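Small ribosomal subunit biogenesis GTPase RsgA (Thermotoga maritima, PDB 1U0L) probably assists late maturation of the 30S ribosomal subunit as a zinc-binding, circularly permuted GTPase whose slow GTP hydrolysis is stimulated by that subunit. Local coordinates at residues D86-V91 against T173-S178; V94-T99 against M125-E130; M120-M125 against Y147-T152. One frame throughout, in Å; residues are numbered along the deposited sequence.

Contact 1 of 3, residues D86-V91 against T173-S178; sequences DQVILV and TMAGLS
Val88, Ile89 and Leu90 pair in parallel with Thr173, Met174 and Ala175, and the polar part of the contact is entirely main chain. Thr173 N donates to Gln87 O, Ile89 N to Thr173 O, Ala175 N to Ile89 O and Val91 N to Ala175 O, each at 2.8 Å. The last carbonyl points almost straight at its donor, with a C=O...N angle of 178°. Past Ala175 the direct pairing stops, and a water takes over: it donates to Val91 O at 3.1 Å and accepts from Leu177 N at 2.9 Å.

The apolar contacts lie on both faces. On one, Val88 and Thr173 run side by side, methyl CG2 against methyl CG2 at 3.9 Å, while Val88 CG1 reaches Ala175 CB at 4.0 Å; Leu90 shares this face, which helix 101-113 covers. On the other, Met174 lies alongside Ile89, and with chi3 at 67° its CE folds back against Ile89 CG2 at 3.3 Å. Ile89 also touches Leu167 of helix 160-167. At Gly176 a side chain would run into Val91 O, and a CB at these backbone angles would also be pressed against the carbonyl oxygen of Ala175.

With its polar bonds made by the backbone and its side-chain contacts through methyl groups, this is buried central-sheet pairing, and strand 171-175 leads directly from it into the nucleotide-binding P-loop at Gly176.

Contact 2 of 3, residues V94-T99 against M125-E130; sequences VKMPET and MDLYDE. With GDP (guanosine-5'-diphosphate), chain E.
Leu127 and Tyr128, directly after the NKxD guanine-recognition motif that ends at Asp126, pack against Val94, Lys95 and Met96 at the rim of the GDP pocket. Asp126 grips the base with both carboxylate oxygens: GDP N1 donates to OD1 at 2.7 Å, almost straight at 178°, and GDP N2 donates to OD2, also at 2.7 Å. A second bond, from Ser153 OG, helps hold OD1 in place.

Tyr128 carries the contact between the two loops. Val94 N donates to its OH at 3.1 Å, and Val94 CG2 stands over one face of the ring, 3.7 Å from the centroid, in a CH-pi contact. Lys95 and the ring slide past each other in opposite directions, with Lys95 CB 3.4 Å from Tyr128 CE1. Lys95, extended as far as CE, bends at its last torsion (chi4 69°) and places NZ near Asp129, in a long salt bridge of 3.9 Å between Lys95 NZ and Asp129 OD1; NZ also pairs with Asp132. Met96, poorly ordered, crosses Leu127 at about a right angle, and Met96 CG lies 3.5 Å from Leu127 CD2.

The two loops follow strands 87-92 and 117-122. Asp129 is the N-cap of the helix beginning at Glu130, and Val94 and Tyr128 both lean on that helix, 130-143, meeting at Val136.

Contact 3 of 3, residues M120-M125 against Y147-T152; sequences MVINKM and YPIVKT. With GDP (guanosine-5'-diphosphate), chain E.
Asn123 meets Thr152 at about a right angle, and its flat amide lies by the O6/N7 rim of the guanine, the other flat group here. The amide carbon CG is 3.5 Å from Thr152 OG1 and 3.6 Å from GDP O6, placed there with CG anti to the backbone N (chi1 -170°). Over one face of the base runs the aliphatic part of Lys124, its CG 3.6 Å from GDP C6. Beyond it NZ donates to the ribose oxygen O4' at 3.0 Å and also bonds Gly179 O of the phosphate-binding loop, so this side chain ties the base-recognition loop to that loop. An alanine in place of Asn123 would probably leave the O6/N7 rim and Thr152 OG1 without the amide beside them and open a gap between base and strand end.

Leading up to the site, the two segments run parallel, 149-151 as a weakly bonded strand. Met120 N bonds Pro148 O, Val150 N bonds Met120 O, and Thr152 N bonds Ile122 O at 2.9 Å; the bond from Ile122 N to Val150 O is weak. Thr152 O then accepts from Met125 N at 3.1 Å, holding the turn after Asn123 against the neighbouring strand end. Val121 packs CG2 to CG2 with Val150 on the face covered by helix 160-167. On the opposite face Ile122 CG1 touches Ile149 CG2 at 3.9 Å, while farther along Met125 curls its CE onto Lys151 CD at 3.4 Å. Lys151 NZ itself turns to Glu140.

Strand 117-122, helix 130-143 and edge strand 149-151 form a beta-alpha-beta unit, and the NKxD motif at the C-terminal end of its first strand is the guanine-specificity element of P-loop GTPases.

All three contacts belong to one GTPase domain and converge on its nucleotide site. Contacts 1 and 3 lie in the same six-stranded sheet, their centres about 11 Å apart, and strand 87-92 of contact 1 lies next to strand 117-122 of contact 3. Contact 2 lies about 11 Å from contact 3 and about 18 Å from contact 1, in the loops beyond those strands; Tyr128 OH, which probably bonds Asn123 O, ties it to contact 3. Along the chain, contacts 2 and 3 interleave, share Met125, and are both enclosed by the loop that contact 1 closes. The guanine-recognition motif therefore precedes the P-loop in sequence, the order expected of this circularly permuted GTPase.

Contact 1 of 3, residues D86-V91 against T173-S178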
loop_
_atom_site.group_PDB
_atom_site.type_symbol
_atom_site.label_atom_id
_atom_site.label_comp_id
_atom_site.label_asym_id
_atom_site.label_seq_id
_atom_site.Cartn_x
_atom_site.Cartn_y
_atom_site.Cartn_z
ATOM N N ASP A 86 -4.977 1.016 -5.197
ATOM C CA ASP A 86 -6.106 1.198 -4.285
ATOM C C ASP A 86 -5.742 0.735 -2.888
ATOM O O ASP A 86 -5.943 1.456 -1.920
ATOM C CB ASP A 86 -7.326 0.380 -4.708
ATOM C CG ASP A 86 -7.557 0.387 -6.191
ATOM O OD1 ASP A 86 -7.482 1.478 -6.791
ATOM O OD2 ASP A 86 -7.828 -0.697 -6.754
ATOM N N GLN A 87 -5.216 -0.484 -2.784
ATOM C CA GLN A 87 -4.879 -1.050 -1.485
ATOM C C GLN A 87 -3.447 -1.349 -1.137
ATOM O O GLN A 87 -2.592 -1.607 -1.987
ATOM C CB GLN A 87 -5.640 -2.349 -1.242
ATOM C CG GLN A 87 -7.056 -2.177 -0.825
ATOM C CD GLN A 87 -7.709 -3.497 -0.525
ATOM O OE1 GLN A 87 -7.553 -4.461 -1.274
ATOM N NE2 GLN A 87 -8.457 -3.552 0.569
ATOM N N VAL A 88 -3.242 -1.350 0.172
ATOM C CA VAL A 88 -1.984 -1.658 0.802
ATOM C C VAL A 88 -2.338 -2.815 1.704
ATOM O O VAL A 88 -3.219 -2.687 2.563
ATOM C CB VAL A 88 -1.509 -0.528 1.681
ATOM C CG1 VAL A 88 -0.304 -0.984 2.478
ATOM C CG2 VAL A 88 -1.181 0.677 0.830
ATOM N N ILE A 89 -1.704 -3.961 1.482
ATOM C CA ILE A 89 -1.949 -5.117 2.333
ATOM C C ILE A 89 -0.763 -5.077 3.258
ATOM O O ILE A 89 0.371 -5.332 2.843
ATOM C CB ILE A 89 -1.926 -6.408 1.556
ATOM C CG1 ILE A 89 -2.975 -6.365 0.443
ATOM C CG2 ILE A 89 -2.176 -7.559 2.504
ATOM C CD1 ILE A 89 -4.424 -6.304 0.936
ATOM N N LEU A 90 -1.025 -4.714 4.505
ATOM C CA LEU A 90 0.034 -4.588 5.491
ATOM C C LEU A 90 0.197 -5.880 6.270
ATOM O O LEU A 90 -0.587 -6.178 7.170
ATOM C CB LEU A 90 -0.276 -3.428 6.440
ATOM C CG LEU A 90 0.915 -2.544 6.818
ATOM C CD1 LEU A 90 0.557 -1.583 7.993
ATOM C CD2 LEU A 90 2.066 -3.452 7.187
ATOM N N VAL A 91 1.205 -6.659 5.907
ATOM C CA VAL A 91 1.424 -7.904 6.611
ATOM C C VAL A 91 2.300 -7.634 7.821
ATOM O O VAL A 91 3.396 -7.080 7.723
ATOM C CB VAL A 91 2.030 -8.972 5.691
ATOM C CG1 VAL A 91 2.439 -10.179 6.487
ATOM C CG2 VAL A 91 0.995 -9.392 4.685
ATOM N N THR A 173 -1.019 -3.556 -3.244
ATOM C CA THR A 173 0.413 -3.620 -2.974
ATOM C C THR A 173 0.680 -4.189 -1.577
ATOM O O THR A 173 0.119 -3.740 -0.577
ATOM C CB THR A 173 1.095 -2.249 -3.093
ATOM O OG1 THR A 173 2.511 -2.428 -2.988
ATOM C CG2 THR A 173 0.626 -1.313 -1.991
ATOM N N MET A 174 1.536 -5.201 -1.527
ATOM C CA MET A 174 1.891 -5.839 -0.269
ATOM C C MET A 174 2.929 -4.964 0.417
ATOM O O MET A 174 3.756 -4.335 -0.244
ATOM C CB MET A 174 2.479 -7.230 -0.530
ATOM C CG MET A 174 1.674 -8.061 -1.514
ATOM S SD MET A 174 1.072 -9.572 -0.811
ATOM C CE MET A 174 -0.069 -8.932 0.354
ATOM N N ALA A 175 2.878 -4.918 1.743
ATOM C CA ALA A 175 3.837 -4.127 2.505
ATOM C C ALA A 175 4.102 -4.750 3.876
ATOM O O ALA A 175 3.201 -5.309 4.509
ATOM C CB ALA A 175 3.329 -2.714 2.648
ATOM N N GLY A 176 5.349 -4.663 4.321
ATOM C CA GLY A 176 5.715 -5.233 5.604
ATOM C C GLY A 176 7.189 -5.581 5.671
ATOM O O GLY A 176 7.844 -5.708 4.636
ATOM N N LEU A 177 7.710 -5.720 6.888
ATOM C CA LEU A 177 9.111 -6.064 7.110
ATOM C C LEU A 177 9.525 -7.394 6.442
ATOM O O LEU A 177 8.749 -8.359 6.386
ATOM C CB LEU A 177 9.394 -6.141 8.611
ATOM C CG LEU A 177 9.303 -4.860 9.453
ATOM C CD1 LEU A 177 9.423 -5.260 10.914
ATOM C CD2 LEU A 177 10.386 -3.858 9.086
ATOM N N SER A 178 10.756 -7.439 5.939
ATOM C CA SER A 178 11.268 -8.634 5.278
ATOM C C SER A 178 11.132 -9.835 6.164
ATOM O O SER A 178 11.534 -9.798 7.324
ATOM C CB SER A 178 12.732 -8.456 4.927
ATOM O OG SER A 178 12.931 -7.150 4.401
HETATM O O HOH W 1 5.799 -5.665 9.038
#

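Contact 2 of 3, residues V94-T99 against M125-E130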
loop_
_atom_site.group_PDB
_atom_site.type_symbol
_atom_site.label_atom_id
_atom_site.label_comp_id
_atom_site.label_asym_id
_atom_site.label_seq_id
_atom_site.Cartn_x
_atom_site.Cartn_y
_atom_site.Cartn_z
ATOM N N VAL A 94 3.940 -10.649 14.926
ATOM C CA VAL A 94 4.226 -10.343 16.338
ATOM C C VAL A 94 5.484 -11.060 16.795
ATOM O O VAL A 94 6.313 -10.496 17.518
ATOM C CB VAL A 94 3.076 -10.738 17.334
ATOM C CG1 VAL A 94 1.738 -10.325 16.773
ATOM C CG2 VAL A 94 3.118 -12.219 17.656
ATOM N N LYS A 95 5.614 -12.305 16.351
ATOM C CA LYS A 95 6.737 -13.164 16.699
ATOM C C LYS A 95 7.709 -13.083 15.537
ATOM O O LYS A 95 7.755 -12.078 14.852
ATOM C CB LYS A 95 6.222 -14.597 16.881
ATOM C CG LYS A 95 7.043 -15.550 17.733
ATOM C CD LYS A 95 6.358 -16.920 17.680
ATOM C CE LYS A 95 7.118 -18.025 18.388
ATOM N NZ LYS A 95 7.150 -17.862 19.870
ATOM N N MET A 96 8.465 -14.150 15.308
ATOM C CA MET A 96 9.451 -14.182 14.239
ATOM C C MET A 96 9.858 -12.802 13.724
ATOM O O MET A 96 10.573 -12.094 14.425
ATOM C CB MET A 96 8.980 -15.089 13.110
ATOM C CG MET A 96 9.216 -16.557 13.402
ATOM S SD MET A 96 10.872 -16.864 14.058
ATOM C CE MET A 96 10.452 -17.208 15.800
ATOM N N PRO A 97 9.419 -12.383 12.520
ATOM C CA PRO A 97 10.013 -10.997 12.287
ATOM C C PRO A 97 9.842 -9.876 13.321
ATOM O O PRO A 97 10.581 -8.899 13.276
ATOM C CB PRO A 97 9.401 -10.641 10.942
ATOM C CG PRO A 97 9.401 -11.984 10.246
ATOM C CD PRO A 97 8.931 -12.962 11.333
ATOM N N GLU A 98 8.899 -10.000 14.250
ATOM C CA GLU A 98 8.690 -8.970 15.281
ATOM C C GLU A 98 8.483 -7.572 14.715
ATOM O O GLU A 98 9.447 -6.874 14.408
ATOM C CB GLU A 98 9.866 -8.920 16.237
ATOM C CG GLU A 98 9.658 -9.679 17.518
ATOM C CD GLU A 98 10.112 -8.879 18.722
ATOM O OE1 GLU A 98 10.356 -9.480 19.787
ATOM O OE2 GLU A 98 10.217 -7.638 18.607
ATOM N N THR A 99 7.224 -7.156 14.595
ATOM C CA THR A 99 6.909 -5.850 14.034
ATOM C C THR A 99 6.518 -4.874 15.113
ATOM O O THR A 99 5.574 -5.113 15.844
ATOM C CB THR A 99 5.746 -5.941 13.041
ATOM O OG1 THR A 99 5.981 -7.006 12.109
ATOM C CG2 THR A 99 5.602 -4.633 12.293
ATOM N N MET A 125 0.003 -17.014 12.194
ATOM C CA MET A 125 -0.757 -17.354 13.386
ATOM C C MET A 125 -0.463 -18.769 13.860
ATOM O O MET A 125 -0.499 -19.054 15.060
ATOM C CB MET A 125 -2.251 -17.209 13.116
ATOM C CG MET A 125 -2.717 -15.784 12.830
ATOM S SD MET A 125 -2.792 -14.688 14.261
ATOM C CE MET A 125 -3.970 -15.564 15.246
ATOM N N ASP A 126 -0.159 -19.652 12.917
ATOM C CA ASP A 126 0.112 -21.046 13.249
ATOM C C ASP A 126 1.296 -21.216 14.180
ATOM O O ASP A 126 1.462 -22.264 14.800
ATOM C CB ASP A 126 0.367 -21.854 11.979
ATOM C CG ASP A 126 1.554 -21.337 11.198
ATOM O OD1 ASP A 126 1.403 -20.297 10.525
ATOM O OD2 ASP A 126 2.638 -21.954 11.269
ATOM N N LEU A 127 2.113 -20.178 14.285
ATOM C CA LEU A 127 3.314 -20.222 15.111
ATOM C C LEU A 127 3.131 -19.691 16.526
ATOM O O LEU A 127 3.943 -19.965 17.407
ATOM C CB LEU A 127 4.404 -19.401 14.430
ATOM C CG LEU A 127 5.737 -20.000 13.998
ATOM C CD1 LEU A 127 5.521 -21.155 13.030
ATOM C CD2 LEU A 127 6.559 -18.890 13.346
ATOM N N TYR A 128 2.060 -18.939 16.746
ATOM C CA TYR A 128 1.823 -18.302 18.029
ATOM C C TYR A 128 1.325 -19.112 19.205
ATOM O O TYR A 128 0.351 -19.843 19.092
ATOM C CB TYR A 128 0.886 -17.123 17.821
ATOM C CG TYR A 128 1.384 -16.138 16.794
ATOM C CD1 TYR A 128 2.732 -16.110 16.420
ATOM C CD2 TYR A 128 0.517 -15.212 16.215
ATOM C CE1 TYR A 128 3.204 -15.185 15.492
ATOM C CE2 TYR A 128 0.978 -14.281 15.293
ATOM C CZ TYR A 128 2.326 -14.275 14.934
ATOM O OH TYR A 128 2.795 -13.351 14.024
ATOM N N ASP A 129 2.000 -18.951 20.340
ATOM C CA ASP A 129 1.613 -19.616 21.579
ATOM C C ASP A 129 0.745 -18.618 22.343
ATOM O O ASP A 129 0.361 -17.580 21.794
ATOM C CB ASP A 129 2.846 -20.007 22.404
ATOM C CG ASP A 129 3.741 -18.812 22.758
ATOM O OD1 ASP A 129 4.965 -19.031 22.923
ATOM O OD2 ASP A 129 3.235 -17.673 22.885
ATOM N N GLU A 130 0.444 -18.911 23.603
ATOM C CA GLU A 130 -0.411 -18.023 24.381
ATOM C C GLU A 130 0.091 -16.599 24.600
ATOM O O GLU A 130 -0.697 -15.656 24.565
ATOM C CB GLU A 130 -0.753 -18.665 25.722
ATOM C CG GLU A 130 -1.861 -19.694 25.605
ATOM C CD GLU A 130 -3.079 -19.165 24.838
ATOM O OE1 GLU A 130 -3.586 -18.068 25.174
ATOM O OE2 GLU A 130 -3.534 -19.858 23.899
HETATM P PB GDP E . 8.515 -11.944 2.785
HETATM O O1B GDP E . 7.579 -11.122 3.617
HETATM O O2B GDP E . 9.927 -11.381 2.728
HETATM O O3B GDP E . 7.987 -12.211 1.358
HETATM O O3A GDP E . 8.632 -13.426 3.542
HETATM P PA GDP E . 8.455 -14.869 2.949
HETATM O O1A GDP E . 9.589 -15.232 2.045
HETATM O O2A GDP E . 7.073 -15.016 2.325
HETATM O "O5'" GDP E . 8.465 -15.812 4.268
HETATM C "C5'" GDP E . 9.649 -15.882 5.067
HETATM C "C4'" GDP E . 9.764 -17.228 5.715
HETATM O "O4'" GDP E . 8.638 -17.358 6.614
HETATM C "C3'" GDP E . 9.792 -18.461 4.754
HETATM O "O3'" GDP E . 10.948 -19.315 5.189
HETATM C "C2'" GDP E . 8.454 -19.171 5.001
HETATM O "O2'" GDP E . 8.665 -20.578 4.966
HETATM C "C1'" GDP E . 7.961 -18.555 6.364
HETATM N N9 GDP E . 6.415 -18.200 6.483
HETATM C C8 GDP E . 5.733 -17.300 5.724
HETATM N N7 GDP E . 4.442 -17.234 6.106
HETATM C C5 GDP E . 4.322 -18.133 7.157
HETATM C C6 GDP E . 3.190 -18.482 7.953
HETATM O O6 GDP E . 2.054 -18.012 7.852
HETATM N N1 GDP E . 3.464 -19.454 8.937
HETATM C C2 GDP E . 4.721 -20.014 9.103
HETATM N N2 GDP E . 4.871 -20.939 10.067
HETATM N N3 GDP E . 5.793 -19.675 8.342
HETATM C C4 GDP E . 5.521 -18.742 7.398
#

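Contact 3 of 3, residues M120-M125 against Y147-T152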
loop_
_atom_site.group_PDB
_atom_site.type_symbol
_atom_site.label_atom_id
_atom_site.label_comp_id
_atom_site.label_asym_id
_atom_site.label_seq_id
_atom_site.Cartn_x
_atom_site.Cartn_y
_atom_site.Cartn_z
ATOM N N MET A 120 -4.790 -4.589 7.215
ATOM C CA MET A 120 -3.754 -5.118 8.096
ATOM C C MET A 120 -3.889 -6.626 8.230
ATOM O O MET A 120 -4.973 -7.141 8.529
ATOM C CB MET A 120 -3.858 -4.451 9.476
ATOM C CG MET A 120 -2.774 -4.860 10.467
ATOM S SD MET A 120 -2.710 -3.841 11.980
ATOM C CE MET A 120 -2.518 -2.177 11.249
ATOM N N VAL A 121 -2.793 -7.338 7.994
ATOM C CA VAL A 121 -2.822 -8.795 8.109
ATOM C C VAL A 121 -1.809 -9.368 9.112
ATOM O O VAL A 121 -0.609 -9.385 8.841
ATOM C CB VAL A 121 -2.551 -9.494 6.747
ATOM C CG1 VAL A 121 -2.600 -10.991 6.953
ATOM C CG2 VAL A 121 -3.556 -9.055 5.679
ATOM N N ILE A 122 -2.291 -9.834 10.261
ATOM C CA ILE A 122 -1.411 -10.448 11.264
ATOM C C ILE A 122 -1.143 -11.864 10.752
ATOM O O ILE A 122 -2.007 -12.742 10.855
ATOM C CB ILE A 122 -2.098 -10.609 12.636
ATOM C CG1 ILE A 122 -2.761 -9.299 13.076
ATOM C CG2 ILE A 122 -1.064 -11.115 13.665
ATOM C CD1 ILE A 122 -1.828 -8.366 13.748
ATOM N N ASN A 123 0.046 -12.102 10.220
ATOM C CA ASN A 123 0.377 -13.418 9.670
ATOM C C ASN A 123 1.124 -14.395 10.614
ATOM O O ASN A 123 1.503 -14.042 11.731
ATOM C CB ASN A 123 1.196 -13.215 8.393
ATOM C CG ASN A 123 1.380 -14.497 7.605
ATOM O OD1 ASN A 123 2.447 -14.721 7.010
ATOM N ND2 ASN A 123 0.342 -15.344 7.588
ATOM N N LYS A 124 1.324 -15.626 10.147
ATOM C CA LYS A 124 2.043 -16.642 10.917
ATOM C C LYS A 124 1.331 -17.038 12.208
ATOM O O LYS A 124 1.979 -17.360 13.203
ATOM C CB LYS A 124 3.451 -16.148 11.282
ATOM C CG LYS A 124 4.378 -15.822 10.116
ATOM C CD LYS A 124 5.831 -16.087 10.514
ATOM C CE LYS A 124 6.846 -15.193 9.798
ATOM N NZ LYS A 124 7.051 -15.585 8.402
ATOM N N MET A 125 0.003 -17.014 12.194
ATOM C CA MET A 125 -0.757 -17.354 13.386
ATOM C C MET A 125 -0.463 -18.769 13.860
ATOM O O MET A 125 -0.499 -19.054 15.060
ATOM C CB MET A 125 -2.251 -17.209 13.116
ATOM C CG MET A 125 -2.717 -15.784 12.830
ATOM S SD MET A 125 -2.792 -14.688 14.261
ATOM C CE MET A 125 -3.970 -15.564 15.246
ATOM N N TYR A 147 -8.727 0.090 11.200
ATOM C CA TYR A 147 -8.531 -0.646 9.952
ATOM C C TYR A 147 -9.017 -2.071 10.055
ATOM O O TYR A 147 -9.135 -2.631 11.145
ATOM C CB TYR A 147 -7.052 -0.703 9.585
ATOM C CG TYR A 147 -6.410 0.636 9.412
ATOM C CD1 TYR A 147 -6.635 1.387 8.269
ATOM C CD2 TYR A 147 -5.627 1.187 10.418
ATOM C CE1 TYR A 147 -6.107 2.654 8.129
ATOM C CE2 TYR A 147 -5.098 2.461 10.289
ATOM C CZ TYR A 147 -5.345 3.189 9.137
ATOM O OH TYR A 147 -4.850 4.459 8.990
ATOM N N PRO A 148 -9.300 -2.686 8.907
ATOM C CA PRO A 148 -9.767 -4.077 8.862
ATOM C C PRO A 148 -8.566 -4.937 9.216
ATOM O O PRO A 148 -7.457 -4.660 8.763
ATOM C CB PRO A 148 -10.150 -4.282 7.401
ATOM C CG PRO A 148 -10.306 -2.876 6.859
ATOM C CD PRO A 148 -9.286 -2.068 7.574
ATOM N N ILE A 149 -8.769 -5.974 10.014
ATOM C CA ILE A 149 -7.667 -6.853 10.368
ATOM C C ILE A 149 -8.003 -8.281 9.976
ATOM O O ILE A 149 -9.123 -8.737 10.212
ATOM C CB ILE A 149 -7.404 -6.831 11.893
ATOM C CG1 ILE A 149 -6.973 -5.426 12.328
ATOM C CG2 ILE A 149 -6.347 -7.873 12.261
ATOM C CD1 ILE A 149 -6.846 -5.254 13.838
ATOM N N VAL A 150 -7.058 -8.992 9.366
ATOM C CA VAL A 150 -7.319 -10.394 9.039
ATOM C C VAL A 150 -6.183 -11.280 9.562
ATOM O O VAL A 150 -5.003 -11.044 9.284
ATOM C CB VAL A 150 -7.533 -10.603 7.522
ATOM C CG1 VAL A 150 -8.462 -9.531 6.991
ATOM C CG2 VAL A 150 -6.234 -10.550 6.788
ATOM N N LYS A 151 -6.537 -12.279 10.362
ATOM C CA LYS A 151 -5.531 -13.184 10.918
ATOM C C LYS A 151 -5.243 -14.300 9.910
ATOM O O LYS A 151 -6.140 -15.046 9.522
ATOM C CB LYS A 151 -6.024 -13.811 12.230
ATOM C CG LYS A 151 -6.372 -12.864 13.375
ATOM C CD LYS A 151 -6.782 -13.725 14.581
ATOM C CE LYS A 151 -7.311 -12.946 15.774
ATOM N NZ LYS A 151 -8.668 -12.409 15.502
ATOM N N THR A 152 -3.989 -14.449 9.511
ATOM C CA THR A 152 -3.678 -15.478 8.533
ATOM C C THR A 152 -2.524 -16.427 8.853
ATOM O O THR A 152 -1.801 -16.269 9.838
ATOM C CB THR A 152 -3.355 -14.841 7.173
ATOM O OG1 THR A 152 -2.056 -14.232 7.227
ATOM C CG2 THR A 152 -4.386 -13.778 6.829
HETATM P PB GDP E . 8.515 -11.944 2.785
HETATM O O1B GDP E . 7.579 -11.122 3.617
HETATM O O2B GDP E . 9.927 -11.381 2.728
HETATM O O3B GDP E . 7.987 -12.211 1.358
HETATM O O3A GDP E . 8.632 -13.426 3.542
HETATM P PA GDP E . 8.455 -14.869 2.949
HETATM O O1A GDP E . 9.589 -15.232 2.045
HETATM O O2A GDP E . 7.073 -15.016 2.325
HETATM O "O5'" GDP E . 8.465 -15.812 4.268
HETATM C "C5'" GDP E . 9.649 -15.882 5.067
HETATM C "C4'" GDP E . 9.764 -17.228 5.715
HETATM O "O4'" GDP E . 8.638 -17.358 6.614
HETATM C "C3'" GDP E . 9.792 -18.461 4.754
HETATM O "O3'" GDP E . 10.948 -19.315 5.189
HETATM C "C2'" GDP E . 8.454 -19.171 5.001
HETATM O "O2'" GDP E . 8.665 -20.578 4.966
HETATM C "C1'" GDP E . 7.961 -18.555 6.364
HETATM N N9 GDP E . 6.415 -18.200 6.483
HETATM C C8 GDP E . 5.733 -17.300 5.724
HETATM N N7 GDP E . 4.442 -17.234 6.106
HETATM C C5 GDP E . 4.322 -18.133 7.157
HETATM C C6 GDP E . 3.190 -18.482 7.953
HETATM O O6 GDP E . 2.054 -18.012 7.852
HETATM N N1 GDP E . 3.464 -19.454 8.937
HETATM C C2 GDP E . 4.721 -20.014 9.103
HETATM N N2 GDP E . 4.871 -20.939 10.067
HETATM N N3 GDP E . 5.793 -19.675 8.342
HETATM C C4 GDP E . 5.521 -18.742 7.398
#